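Local coordinates for protein NAD-dependent epimerase/dehydratase (Methylobacillus flagellatus KT, PDB 3GPI) that is of unknown function but is probably an NAD-dependent epimerase or dehydratase, at residues S4-L18 against I59-V71. Numbering follows the deposited sequence.
Sequences SKILIAGCGDLGLEL and IVHLRPEILVYCV
Leu7 packs among Leu62, Ile59, Leu67 and Pro64: its CD1 meets Leu62 CD1 at 3.9 Å and its CD2 meets Ile59 CD1, both crossing at about a right angle, while Leu67 lies alongside, pointing the same way. With chi1 at 172°, CG of Leu7 lies anti to its N and beside the carbonyl carbon, which lets its methyls reach Leu62 and Ile59, and Pro64 packs against its CB. Ala9 follows on the same face of the sheet, where Ala9 CB lies 3.7 Å from Tyr69 CD1. On the other face Ile6 and Ile66 lie side by side, pointing the same way, Ile6 CD1 against Ile66 CB, and Leu18, on helix 13-24, touches Val68 tip to tip, Leu18 CD2 to Val68 CG1 at 3.7 Å. Strands 6-9 and 66-69 run parallel at 16°, joined by near-linear backbone bonds such as Leu7 N to Ile66 O and Val68 N to Leu7 O. Strand 6-9, the turn through Gly10 and Gly12 and helix 13-24, with Gly15, form the strand-turn-helix of a Rossmann fold, consistent with the glycine-rich dinucleotide-binding motif of this family. A CB on Gly10 would crowd the carbonyl O of Ala9 and Cys70 CB; on Gly15 it would run into Gly10 O. The packing gives way to water at the other end of the strands. There Glu65, bent at chi2 (100°), turns its carboxylate back so that OE1 takes Lys5 N at 2.9 Å in an almost straight bond, while Lys5 O accepts from both Ile66 N and Glu65 N. Lys5 NZ stands 4.5 Å from Glu65 OE2, and one water joins Lys5 NZ, Glu65 OE2 and Arg63 O. Replacing Glu65 by alanine would probably leave Lys5 N without its carboxylate acceptor and take from the water, and the lysine charge, one of their partners.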
# COMPACT_ATOMS: atom_id res chain seq x y z
N SER A 4 -4.63 -8.39 19.70
CA SER A 4 -5.26 -7.08 19.52
C SER A 4 -6.50 -7.17 18.60
O SER A 4 -6.51 -7.91 17.61
CB SER A 4 -4.25 -6.09 18.95
OG SER A 4 -3.65 -6.68 17.80
N LYS A 5 -7.53 -6.40 18.95
CA LYS A 5 -8.71 -6.21 18.09
C LYS A 5 -8.35 -5.13 17.07
O LYS A 5 -7.74 -4.11 17.45
CB LYS A 5 -9.91 -5.76 18.91
CG LYS A 5 -10.35 -6.82 19.91
CD LYS A 5 -11.63 -6.33 20.57
CE LYS A 5 -12.08 -7.25 21.67
NZ LYS A 5 -11.37 -6.94 22.93
N ILE A 6 -8.69 -5.36 15.80
CA ILE A 6 -8.22 -4.53 14.70
C ILE A 6 -9.40 -3.97 13.95
O ILE A 6 -10.32 -4.71 13.61
CB ILE A 6 -7.42 -5.37 13.67
CG1 ILE A 6 -6.44 -6.34 14.32
CG2 ILE A 6 -6.72 -4.46 12.67
CD1 ILE A 6 -5.29 -5.70 15.02
N LEU A 7 -9.37 -2.66 13.70
CA LEU A 7 -10.31 -2.03 12.76
C LEU A 7 -9.53 -1.63 11.53
O LEU A 7 -8.51 -0.96 11.64
CB LEU A 7 -10.93 -0.80 13.39
CG LEU A 7 -11.79 0.06 12.47
CD1 LEU A 7 -12.93 -0.69 11.83
CD2 LEU A 7 -12.29 1.25 13.29
N ILE A 8 -9.98 -2.12 10.37
CA ILE A 8 -9.36 -1.74 9.09
C ILE A 8 -10.33 -0.79 8.38
O ILE A 8 -11.43 -1.21 8.01
CB ILE A 8 -9.12 -2.98 8.22
CG1 ILE A 8 -8.14 -3.95 8.92
CG2 ILE A 8 -8.57 -2.55 6.83
CD1 ILE A 8 -8.01 -5.31 8.26
N ALA A 9 -9.94 0.47 8.23
CA ALA A 9 -10.78 1.43 7.53
C ALA A 9 -10.35 1.44 6.08
O ALA A 9 -9.24 1.84 5.77
CB ALA A 9 -10.66 2.79 8.11
N GLY A 10 -11.26 1.00 5.21
CA GLY A 10 -10.97 0.86 3.80
C GLY A 10 -10.83 -0.61 3.46
O GLY A 10 -9.86 -1.26 3.88
N CYS A 11 -11.78 -1.13 2.70
CA CYS A 11 -11.82 -2.55 2.38
C CYS A 11 -11.62 -2.83 0.89
O CYS A 11 -12.32 -3.64 0.28
CB CYS A 11 -13.12 -3.19 2.85
SG CYS A 11 -13.29 -3.19 4.66
N GLY A 12 -10.65 -2.13 0.32
CA GLY A 12 -10.16 -2.54 -0.99
C GLY A 12 -9.31 -3.79 -0.88
O GLY A 12 -9.30 -4.52 0.14
N ASP A 13 -8.55 -4.07 -1.92
CA ASP A 13 -7.90 -5.38 -1.98
C ASP A 13 -6.84 -5.55 -0.89
O ASP A 13 -6.66 -6.64 -0.33
CB ASP A 13 -7.35 -5.69 -3.37
CG ASP A 13 -6.26 -4.69 -3.86
OD1 ASP A 13 -6.03 -3.62 -3.26
OD2 ASP A 13 -5.63 -5.05 -4.89
N LEU A 14 -6.12 -4.48 -0.58
CA LEU A 14 -5.09 -4.56 0.44
C LEU A 14 -5.73 -4.82 1.79
O LEU A 14 -5.29 -5.72 2.52
CB LEU A 14 -4.29 -3.26 0.46
CG LEU A 14 -3.32 -3.14 1.61
CD1 LEU A 14 -2.22 -4.15 1.57
CD2 LEU A 14 -2.73 -1.74 1.70
N GLY A 15 -6.78 -4.07 2.11
CA GLY A 15 -7.46 -4.25 3.41
C GLY A 15 -8.07 -5.63 3.55
O GLY A 15 -8.05 -6.20 4.63
N LEU A 16 -8.59 -6.17 2.45
CA LEU A 16 -9.17 -7.50 2.50
C LEU A 16 -8.14 -8.59 2.70
O LEU A 16 -8.36 -9.52 3.48
CB LEU A 16 -10.03 -7.80 1.27
CG LEU A 16 -11.32 -6.98 1.25
CD1 LEU A 16 -11.97 -6.94 -0.14
CD2 LEU A 16 -12.25 -7.65 2.27
N GLU A 17 -7.00 -8.45 2.05
CA GLU A 17 -5.95 -9.42 2.22
C GLU A 17 -5.36 -9.35 3.62
O GLU A 17 -5.07 -10.38 4.22
CB GLU A 17 -4.86 -9.27 1.14
CG GLU A 17 -3.64 -10.18 1.28
CD GLU A 17 -3.92 -11.66 1.15
OE1 GLU A 17 -5.04 -12.04 0.70
OE2 GLU A 17 -3.02 -12.45 1.51
N LEU A 18 -5.23 -8.13 4.14
CA LEU A 18 -4.77 -7.94 5.51
C LEU A 18 -5.75 -8.59 6.47
O LEU A 18 -5.36 -9.30 7.40
CB LEU A 18 -4.64 -6.46 5.78
CG LEU A 18 -4.24 -6.14 7.23
CD1 LEU A 18 -2.94 -6.82 7.63
CD2 LEU A 18 -4.12 -4.62 7.39
N ILE A 59 -18.53 3.03 15.50
CA ILE A 59 -17.23 2.33 15.44
C ILE A 59 -16.52 2.22 16.79
O ILE A 59 -15.77 1.26 17.01
CB ILE A 59 -16.26 2.85 14.33
CG1 ILE A 59 -15.71 4.25 14.62
CG2 ILE A 59 -16.91 2.75 12.95
CD1 ILE A 59 -14.65 4.67 13.58
N VAL A 60 -16.71 3.17 17.70
CA VAL A 60 -16.06 3.07 19.00
C VAL A 60 -16.53 1.85 19.76
O VAL A 60 -15.78 1.35 20.63
CB VAL A 60 -16.26 4.37 19.81
CG1 VAL A 60 -17.66 4.44 20.44
CG2 VAL A 60 -15.17 4.53 20.86
N HIS A 61 -17.71 1.33 19.44
CA HIS A 61 -18.15 0.10 20.12
C HIS A 61 -17.32 -1.12 19.76
O HIS A 61 -17.32 -2.13 20.48
CB HIS A 61 -19.61 -0.18 19.85
CG HIS A 61 -20.54 0.69 20.62
ND1 HIS A 61 -21.80 0.98 20.16
CD2 HIS A 61 -20.40 1.35 21.80
CE1 HIS A 61 -22.41 1.78 21.03
NE2 HIS A 61 -21.57 2.01 22.03
N LEU A 62 -16.59 -1.04 18.65
CA LEU A 62 -15.68 -2.12 18.29
C LEU A 62 -14.46 -2.18 19.21
O LEU A 62 -13.76 -3.19 19.26
CB LEU A 62 -15.18 -1.95 16.85
CG LEU A 62 -16.26 -2.04 15.78
CD1 LEU A 62 -15.68 -1.54 14.44
CD2 LEU A 62 -16.77 -3.46 15.68
N ARG A 63 -14.21 -1.10 19.92
CA ARG A 63 -13.07 -1.00 20.82
C ARG A 63 -11.76 -1.57 20.26
O ARG A 63 -11.12 -2.41 20.88
CB ARG A 63 -13.43 -1.66 22.18
CG ARG A 63 -14.57 -0.89 22.85
CD ARG A 63 -14.77 -1.27 24.32
NE ARG A 63 -13.55 -1.00 25.08
CZ ARG A 63 -13.06 0.20 25.36
NH1 ARG A 63 -11.90 0.30 25.98
NH2 ARG A 63 -13.73 1.31 25.08
N PRO A 64 -11.35 -1.09 19.08
CA PRO A 64 -10.11 -1.66 18.54
C PRO A 64 -8.89 -1.19 19.35
O PRO A 64 -8.87 -0.06 19.86
CB PRO A 64 -10.04 -1.05 17.13
CG PRO A 64 -10.73 0.30 17.30
CD PRO A 64 -11.92 -0.08 18.16
N GLU A 65 -7.87 -2.05 19.45
CA GLU A 65 -6.57 -1.62 19.93
C GLU A 65 -5.72 -1.10 18.78
O GLU A 65 -4.79 -0.33 19.02
CB GLU A 65 -5.85 -2.79 20.58
CG GLU A 65 -6.29 -2.98 22.05
CD GLU A 65 -7.31 -4.08 22.29
OE1 GLU A 65 -7.41 -5.07 21.51
OE2 GLU A 65 -7.99 -3.98 23.34
N ILE A 66 -6.01 -1.53 17.55
CA ILE A 66 -5.22 -1.13 16.40
C ILE A 66 -6.15 -0.62 15.30
O ILE A 66 -7.17 -1.26 14.99
CB ILE A 66 -4.39 -2.32 15.84
CG1 ILE A 66 -3.49 -2.94 16.90
CG2 ILE A 66 -3.60 -1.94 14.58
CD1 ILE A 66 -2.30 -2.11 17.30
N LEU A 67 -5.82 0.56 14.75
CA LEU A 67 -6.46 1.03 13.52
C LEU A 67 -5.51 0.89 12.36
O LEU A 67 -4.38 1.35 12.46
CB LEU A 67 -6.84 2.50 13.68
CG LEU A 67 -7.36 3.20 12.41
CD1 LEU A 67 -8.66 2.61 11.90
CD2 LEU A 67 -7.53 4.70 12.71
N VAL A 68 -5.95 0.24 11.27
CA VAL A 68 -5.20 0.29 10.01
C VAL A 68 -6.04 1.14 9.07
O VAL A 68 -7.17 0.77 8.76
CB VAL A 68 -4.98 -1.12 9.40
CG1 VAL A 68 -4.16 -0.99 8.14
CG2 VAL A 68 -4.29 -2.01 10.40
N TYR A 69 -5.49 2.28 8.64
CA TYR A 69 -6.26 3.19 7.83
C TYR A 69 -5.73 3.14 6.40
O TYR A 69 -4.60 3.54 6.16
CB TYR A 69 -6.14 4.60 8.41
CG TYR A 69 -7.12 5.59 7.83
CD1 TYR A 69 -8.38 5.73 8.38
CD2 TYR A 69 -6.78 6.36 6.72
CE1 TYR A 69 -9.29 6.61 7.84
CE2 TYR A 69 -7.67 7.27 6.19
CZ TYR A 69 -8.93 7.37 6.75
OH TYR A 69 -9.82 8.25 6.20
N CYS A 70 -6.58 2.64 5.52
CA CYS A 70 -6.25 2.43 4.10
C CYS A 70 -6.98 3.41 3.18
O CYS A 70 -6.64 3.46 1.99
CB CYS A 70 -6.68 1.04 3.70
SG CYS A 70 -6.07 -0.29 4.72
N VAL A 71 -7.91 4.21 3.71
CA VAL A 71 -8.80 5.02 2.85
C VAL A 71 -8.04 6.08 2.02
O VAL A 71 -8.30 6.22 0.83
CB VAL A 71 -9.96 5.66 3.66
CG1 VAL A 71 -10.84 6.59 2.79
CG2 VAL A 71 -10.79 4.56 4.33
O HOH W 1 -10.67 -4.31 22.74